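Local coordinates for NlpC/P60 domain-containing protein (Mycobacterium avium subsp. paratuberculosis, PDB 3GT2) that is probably a cysteine peptidase of the NlpC/P60 (C40) family, represented here by its P60 domain, with no activity established for the crystallised protein, at residues A[69-83]-A[128-140]. Sequence-based numbering, arbitrary orientation.
Sequences IKLPRSSGAMYRVGQ and RTAGMAPYMVRVL. With EDO (1,2-ethanediol), chain D.
Gln83 and Arg138 form an antiparallel hydrogen-bonded pair where strands 83-85 and 136-138 run together, a small two-stranded sheet within the NlpC/P60 domain. Gln83 N donates to Arg138 O at 2.9 Å, and Arg138 N returns a bond of 2.8 Å to Gln83 O. Gln83 O takes a second, softer contact from the CA-H of Val137. The Gln83 and Arg138 side chains run out over the same sheet face; the arginine chain bends before its guanidinium, and its NH2 forms a salt bridge with Asp94.

Just before the strand, Gly82 turns through a positive phi of 68°, and its CA rests against Arg138 O. Val137 packs against this corner with its two methyls divided: CG1, anti to the backbone N (chi1 173°), meets Val81 O at a tight 3.1 Å, while CG2 approaches Tyr79 CD1 obliquely at 4.1 Å. Beyond the paired residues, Val81 CG2 meets Val139 CG1 at 4.0 Å, and Leu71 CD2 comes up to the same Val139 CG1 more loosely. Tyr64 of helix 56-65 touches both Leu71 and Val139, tying this patch to the helix.

The Tyr79 side chain spans segment 128-140 from Val137 back to Ala133. Tyr79 lies in the region of the short helix that Ser74 N-caps, the serine OG accepting from Ala77 N, and Phe97 of strand 95-98 meets the Tyr79 ring edge-to-face. Ala133 CB approaches the ring obliquely, whereas Tyr135 O sits at its edge, in plane, 3.5 Å from CE1. At the tip, the hydroxyl passes Pro134 CD and accepts a weak, bent hydrogen bond (143°) from Tyr135 N, with Tyr79 OH at 3.5 Å from that nitrogen.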
loop_
_atom_site.group_PDB
_atom_site.type_symbol
_atom_site.label_atom_id
_atom_site.label_comp_id
_atom_site.label_asym_id
_atom_site.label_seq_id
_atom_site.Cartn_x
_atom_site.Cartn_y
_atom_site.Cartn_z
ATOM N N ILE A 69 4.401 2.703 11.992
ATOM C CA ILE A 69 4.087 1.311 11.736
ATOM C C ILE A 69 5.133 0.722 10.803
ATOM O O ILE A 69 5.484 1.335 9.792
ATOM C CB ILE A 69 2.693 1.181 11.081
ATOM C CG1 ILE A 69 1.599 1.570 12.079
ATOM C CG2 ILE A 69 2.466 -0.231 10.524
ATOM C CD1 ILE A 69 0.226 1.664 11.462
ATOM N N LYS A 70 5.656 -0.449 11.157
ATOM C CA LYS A 70 6.527 -1.204 10.268
ATOM C C LYS A 70 5.752 -2.388 9.710
ATOM O O LYS A 70 5.507 -3.360 10.409
ATOM C CB LYS A 70 7.779 -1.684 11.009
ATOM C CG LYS A 70 8.776 -0.574 11.282
ATOM C CD LYS A 70 10.001 -1.072 12.039
ATOM C CE LYS A 70 10.644 -2.268 11.359
ATOM N NZ LYS A 70 11.985 -2.563 11.961
ATOM N N LEU A 71 5.326 -2.289 8.456
ATOM C CA LEU A 71 4.593 -3.378 7.832
ATOM C C LEU A 71 5.525 -4.500 7.438
ATOM O O LEU A 71 6.696 -4.261 7.131
ATOM C CB LEU A 71 3.889 -2.881 6.564
ATOM C CG LEU A 71 2.737 -1.902 6.781
ATOM C CD1 LEU A 71 2.242 -1.415 5.427
ATOM C CD2 LEU A 71 1.602 -2.565 7.553
ATOM N N PRO A 72 5.008 -5.738 7.438
ATOM C CA PRO A 72 5.782 -6.862 6.904
ATOM C C PRO A 72 6.127 -6.664 5.437
ATOM O O PRO A 72 5.418 -5.972 4.682
ATOM C CB PRO A 72 4.835 -8.060 7.034
ATOM C CG PRO A 72 3.731 -7.622 7.961
ATOM C CD PRO A 72 3.678 -6.124 7.942
ATOM N N ARG A 73 7.226 -7.281 5.029
ATOM C CA ARG A 73 7.573 -7.334 3.628
ATOM C C ARG A 73 6.662 -8.375 2.993
ATOM O O ARG A 73 6.339 -9.388 3.619
ATOM C CB ARG A 73 9.058 -7.680 3.437
ATOM C CG ARG A 73 10.011 -6.500 3.714
ATOM C CD ARG A 73 10.784 -6.625 5.043
ATOM N NE ARG A 73 11.054 -5.323 5.668
ATOM C CZ ARG A 73 11.920 -5.124 6.659
ATOM N NH1 ARG A 73 12.629 -6.136 7.144
ATOM N NH2 ARG A 73 12.079 -3.911 7.173
ATOM N N SER A 74 6.222 -8.080 1.773
ATOM C CA SER A 74 5.334 -8.938 0.979
ATOM C C SER A 74 3.855 -8.650 1.212
ATOM O O SER A 74 3.395 -8.539 2.348
ATOM C CB SER A 74 5.636 -10.435 1.165
ATOM O OG SER A 74 4.893 -11.007 2.227
ATOM N N SER A 75 3.117 -8.514 0.119
ATOM C CA SER A 75 1.680 -8.302 0.226
ATOM C C SER A 75 0.988 -9.483 0.916
ATOM O O SER A 75 0.029 -9.290 1.665
ATOM C CB SER A 75 1.073 -8.040 -1.151
ATOM O OG SER A 75 1.232 -9.166 -1.996
ATOM N N GLY A 76 1.477 -10.697 0.669
ATOM C CA GLY A 76 0.914 -11.885 1.299
ATOM C C GLY A 76 1.001 -11.845 2.814
ATOM O O GLY A 76 0.106 -12.327 3.509
ATOM N N ALA A 77 2.071 -11.256 3.336
ATOM C CA ALA A 77 2.232 -11.131 4.780
ATOM C C ALA A 77 1.398 -9.983 5.343
ATOM O O ALA A 77 0.899 -10.063 6.465
ATOM C CB ALA A 77 3.711 -10.948 5.145
HETATM N N MSE A 78 1.256 -8.903 4.576
HETATM C CA MSE A 78 0.401 -7.797 5.012
HETATM C C MSE A 78 -1.049 -8.248 5.131
HETATM O O MSE A 78 -1.795 -7.750 5.973
HETATM C CB MSE A 78 0.494 -6.618 4.045
HETATM C CG MSE A 78 1.825 -5.920 4.042
HETATM SE SE MSE A 78 1.963 -4.621 2.593
HETATM C CE MSE A 78 3.835 -4.179 2.830
ATOM N N TYR A 79 -1.446 -9.193 4.280
ATOM C CA TYR A 79 -2.812 -9.698 4.265
ATOM C C TYR A 79 -3.122 -10.417 5.568
ATOM O O TYR A 79 -4.273 -10.643 5.893
ATOM C CB TYR A 79 -2.986 -10.676 3.113
ATOM C CG TYR A 79 -4.419 -10.992 2.769
ATOM C CD1 TYR A 79 -5.299 -9.984 2.384
ATOM C CD2 TYR A 79 -4.888 -12.301 2.801
ATOM C CE1 TYR A 79 -6.612 -10.268 2.054
ATOM C CE2 TYR A 79 -6.205 -12.594 2.475
ATOM C CZ TYR A 79 -7.058 -11.568 2.098
ATOM O OH TYR A 79 -8.364 -11.825 1.762
ATOM N N ARG A 80 -2.082 -10.777 6.309
ATOM C CA ARG A 80 -2.251 -11.570 7.526
ATOM C C ARG A 80 -2.073 -10.768 8.811
ATOM O O ARG A 80 -1.995 -11.337 9.899
ATOM C CB ARG A 80 -1.294 -12.765 7.510
ATOM C CG ARG A 80 -1.604 -13.752 6.392
ATOM C CD ARG A 80 -0.464 -14.740 6.193
ATOM N NE ARG A 80 -0.236 -15.544 7.389
ATOM C CZ ARG A 80 -0.967 -16.601 7.727
ATOM N NH1 ARG A 80 -1.980 -16.985 6.961
ATOM N NH2 ARG A 80 -0.687 -17.271 8.836
ATOM N N VAL A 81 -2.008 -9.451 8.692
ATOM C CA VAL A 81 -1.951 -8.608 9.879
ATOM C C VAL A 81 -3.168 -7.691 9.930
ATOM O O VAL A 81 -3.924 -7.599 8.968
ATOM C CB VAL A 81 -0.658 -7.783 9.942
ATOM C CG1 VAL A 81 0.539 -8.696 9.725
ATOM C CG2 VAL A 81 -0.686 -6.671 8.901
ATOM N N GLY A 82 -3.346 -7.009 11.049
ATOM C CA GLY A 82 -4.434 -6.065 11.188
ATOM C C GLY A 82 -5.812 -6.700 11.225
ATOM O O GLY A 82 -5.972 -7.871 11.583
ATOM N N GLN A 83 -6.805 -5.903 10.850
ATOM C CA GLN A 83 -8.201 -6.296 10.914
ATOM C C GLN A 83 -8.730 -6.490 9.502
ATOM O O GLN A 83 -8.589 -5.611 8.659
ATOM C CB GLN A 83 -9.013 -5.203 11.615
ATOM C CG GLN A 83 -10.512 -5.479 11.651
ATOM C CD GLN A 83 -11.346 -4.298 12.145
ATOM O OE1 GLN A 83 -12.574 -4.389 12.234
ATOM N NE2 GLN A 83 -10.686 -3.192 12.468
ATOM N N ARG A 128 -9.422 -1.382 -8.987
ATOM C CA ARG A 128 -9.567 -2.515 -9.890
ATOM C C ARG A 128 -10.161 -3.682 -9.106
ATOM O O ARG A 128 -9.635 -4.061 -8.067
ATOM C CB ARG A 128 -8.197 -2.902 -10.451
ATOM C CG ARG A 128 -8.127 -4.317 -10.988
ATOM C CD ARG A 128 -6.689 -4.724 -11.284
ATOM N NE ARG A 128 -6.567 -6.160 -11.504
ATOM C CZ ARG A 128 -5.411 -6.814 -11.537
ATOM N NH1 ARG A 128 -4.272 -6.155 -11.360
ATOM N NH2 ARG A 128 -5.391 -8.125 -11.740
ATOM N N THR A 129 -11.261 -4.246 -9.588
ATOM C CA THR A 129 -11.876 -5.369 -8.884
ATOM C C THR A 129 -11.401 -6.722 -9.410
ATOM O O THR A 129 -11.502 -7.729 -8.720
ATOM C CB THR A 129 -13.399 -5.318 -8.968
ATOM O OG1 THR A 129 -13.790 -5.255 -10.341
ATOM C CG2 THR A 129 -13.932 -4.103 -8.230
ATOM N N ALA A 130 -10.893 -6.740 -10.638
ATOM C CA ALA A 130 -10.386 -7.973 -11.234
ATOM C C ALA A 130 -9.216 -8.536 -10.429
ATOM O O ALA A 130 -8.191 -7.872 -10.256
ATOM C CB ALA A 130 -9.966 -7.734 -12.683
ATOM N N GLY A 131 -9.376 -9.758 -9.929
ATOM C CA GLY A 131 -8.301 -10.430 -9.216
ATOM C C GLY A 131 -8.147 -9.968 -7.781
ATOM O O GLY A 131 -7.200 -10.344 -7.087
HETATM N N MSE A 132 -9.085 -9.148 -7.325
HETATM C CA MSE A 132 -9.007 -8.594 -5.982
HETATM C C MSE A 132 -9.306 -9.687 -4.953
HETATM O O MSE A 132 -10.165 -10.548 -5.171
HETATM C CB MSE A 132 -9.993 -7.424 -5.855
HETATM C CG MSE A 132 -9.747 -6.475 -4.696
HETATM SE SE MSE A 132 -11.061 -5.012 -4.730
HETATM C CE MSE A 132 -12.655 -6.093 -4.528
ATOM N N ALA A 133 -8.587 -9.659 -3.841
ATOM C CA ALA A 133 -8.792 -10.609 -2.756
ATOM C C ALA A 133 -10.097 -10.243 -2.061
ATOM O O ALA A 133 -10.531 -9.091 -2.131
ATOM C CB ALA A 133 -7.619 -10.545 -1.780
ATOM N N PRO A 134 -10.724 -11.223 -1.387
ATOM C CA PRO A 134 -12.054 -11.101 -0.779
ATOM C C PRO A 134 -12.162 -10.052 0.328
ATOM O O PRO A 134 -13.260 -9.529 0.553
ATOM C CB PRO A 134 -12.290 -12.487 -0.165
ATOM C CG PRO A 134 -11.329 -13.384 -0.791
ATOM C CD PRO A 134 -10.145 -12.559 -1.178
ATOM N N TYR A 135 -11.067 -9.789 1.036
ATOM C CA TYR A 135 -11.095 -8.840 2.141
ATOM C C TYR A 135 -10.089 -7.731 1.942
ATOM O O TYR A 135 -9.077 -7.904 1.252
ATOM C CB TYR A 135 -10.776 -9.523 3.465
ATOM C CG TYR A 135 -11.780 -10.564 3.864
ATOM C CD1 TYR A 135 -13.026 -10.194 4.346
ATOM C CD2 TYR A 135 -11.479 -11.910 3.764
ATOM C CE1 TYR A 135 -13.955 -11.148 4.719
ATOM C CE2 TYR A 135 -12.399 -12.877 4.142
ATOM C CZ TYR A 135 -13.633 -12.483 4.618
ATOM O OH TYR A 135 -14.557 -13.425 4.991
HETATM N N MSE A 136 -10.372 -6.591 2.555
HETATM C CA MSE A 136 -9.366 -5.557 2.700
HETATM C C MSE A 136 -8.819 -5.608 4.125
HETATM O O MSE A 136 -9.322 -6.370 4.952
HETATM C CB MSE A 136 -9.956 -4.191 2.341
HETATM C CG MSE A 136 -10.336 -4.147 0.884
HETATM SE SE MSE A 136 -11.331 -2.580 0.358
HETATM C CE MSE A 136 -10.095 -1.179 0.951
ATOM N N VAL A 137 -7.777 -4.830 4.409
ATOM C CA VAL A 137 -7.127 -4.895 5.719
ATOM C C VAL A 137 -6.950 -3.504 6.291
ATOM O O VAL A 137 -6.472 -2.595 5.605
ATOM C CB VAL A 137 -5.738 -5.580 5.645
ATOM C CG1 VAL A 137 -5.002 -5.468 6.990
ATOM C CG2 VAL A 137 -5.887 -7.035 5.216
ATOM N N ARG A 138 -7.354 -3.337 7.544
ATOM C CA ARG A 138 -7.124 -2.085 8.257
ATOM C C ARG A 138 -6.001 -2.253 9.271
ATOM O O ARG A 138 -6.022 -3.180 10.076
ATOM C CB ARG A 138 -8.412 -1.645 8.947
ATOM C CG ARG A 138 -8.307 -0.347 9.733
ATOM C CD ARG A 138 -9.709 0.153 10.067
ATOM N NE ARG A 138 -10.498 0.333 8.846
ATOM C CZ ARG A 138 -11.828 0.327 8.799
ATOM N NH1 ARG A 138 -12.533 0.146 9.909
ATOM N NH2 ARG A 138 -12.457 0.501 7.641
ATOM N N VAL A 139 -5.010 -1.368 9.227
ATOM C CA VAL A 139 -3.916 -1.450 10.189
ATOM C C VAL A 139 -3.823 -0.209 11.064
ATOM O O VAL A 139 -3.076 -0.191 12.041
ATOM C CB VAL A 139 -2.551 -1.708 9.505
ATOM C CG1 VAL A 139 -2.534 -3.082 8.845
ATOM C CG2 VAL A 139 -2.236 -0.614 8.482
ATOM N N LEU A 140 -4.569 0.830 10.706
ATOM C CA LEU A 140 -4.581 2.059 11.492
ATOM C C LEU A 140 -5.812 2.117 12.390
ATOM O O LEU A 140 -5.696 2.348 13.591
ATOM C CB LEU A 140 -4.515 3.287 10.580
ATOM C CG LEU A 140 -3.211 3.442 9.785
ATOM C CD1 LEU A 140 -3.315 4.531 8.727
ATOM C CD2 LEU A 140 -2.027 3.706 10.716
HETATM C C1 EDO D . 11.156 -4.491 14.494
HETATM O O1 EDO D . 11.962 -5.497 13.946
HETATM C C2 EDO D . 11.789 -3.575 15.540
HETATM O O2 EDO D . 12.138 -2.273 15.152
#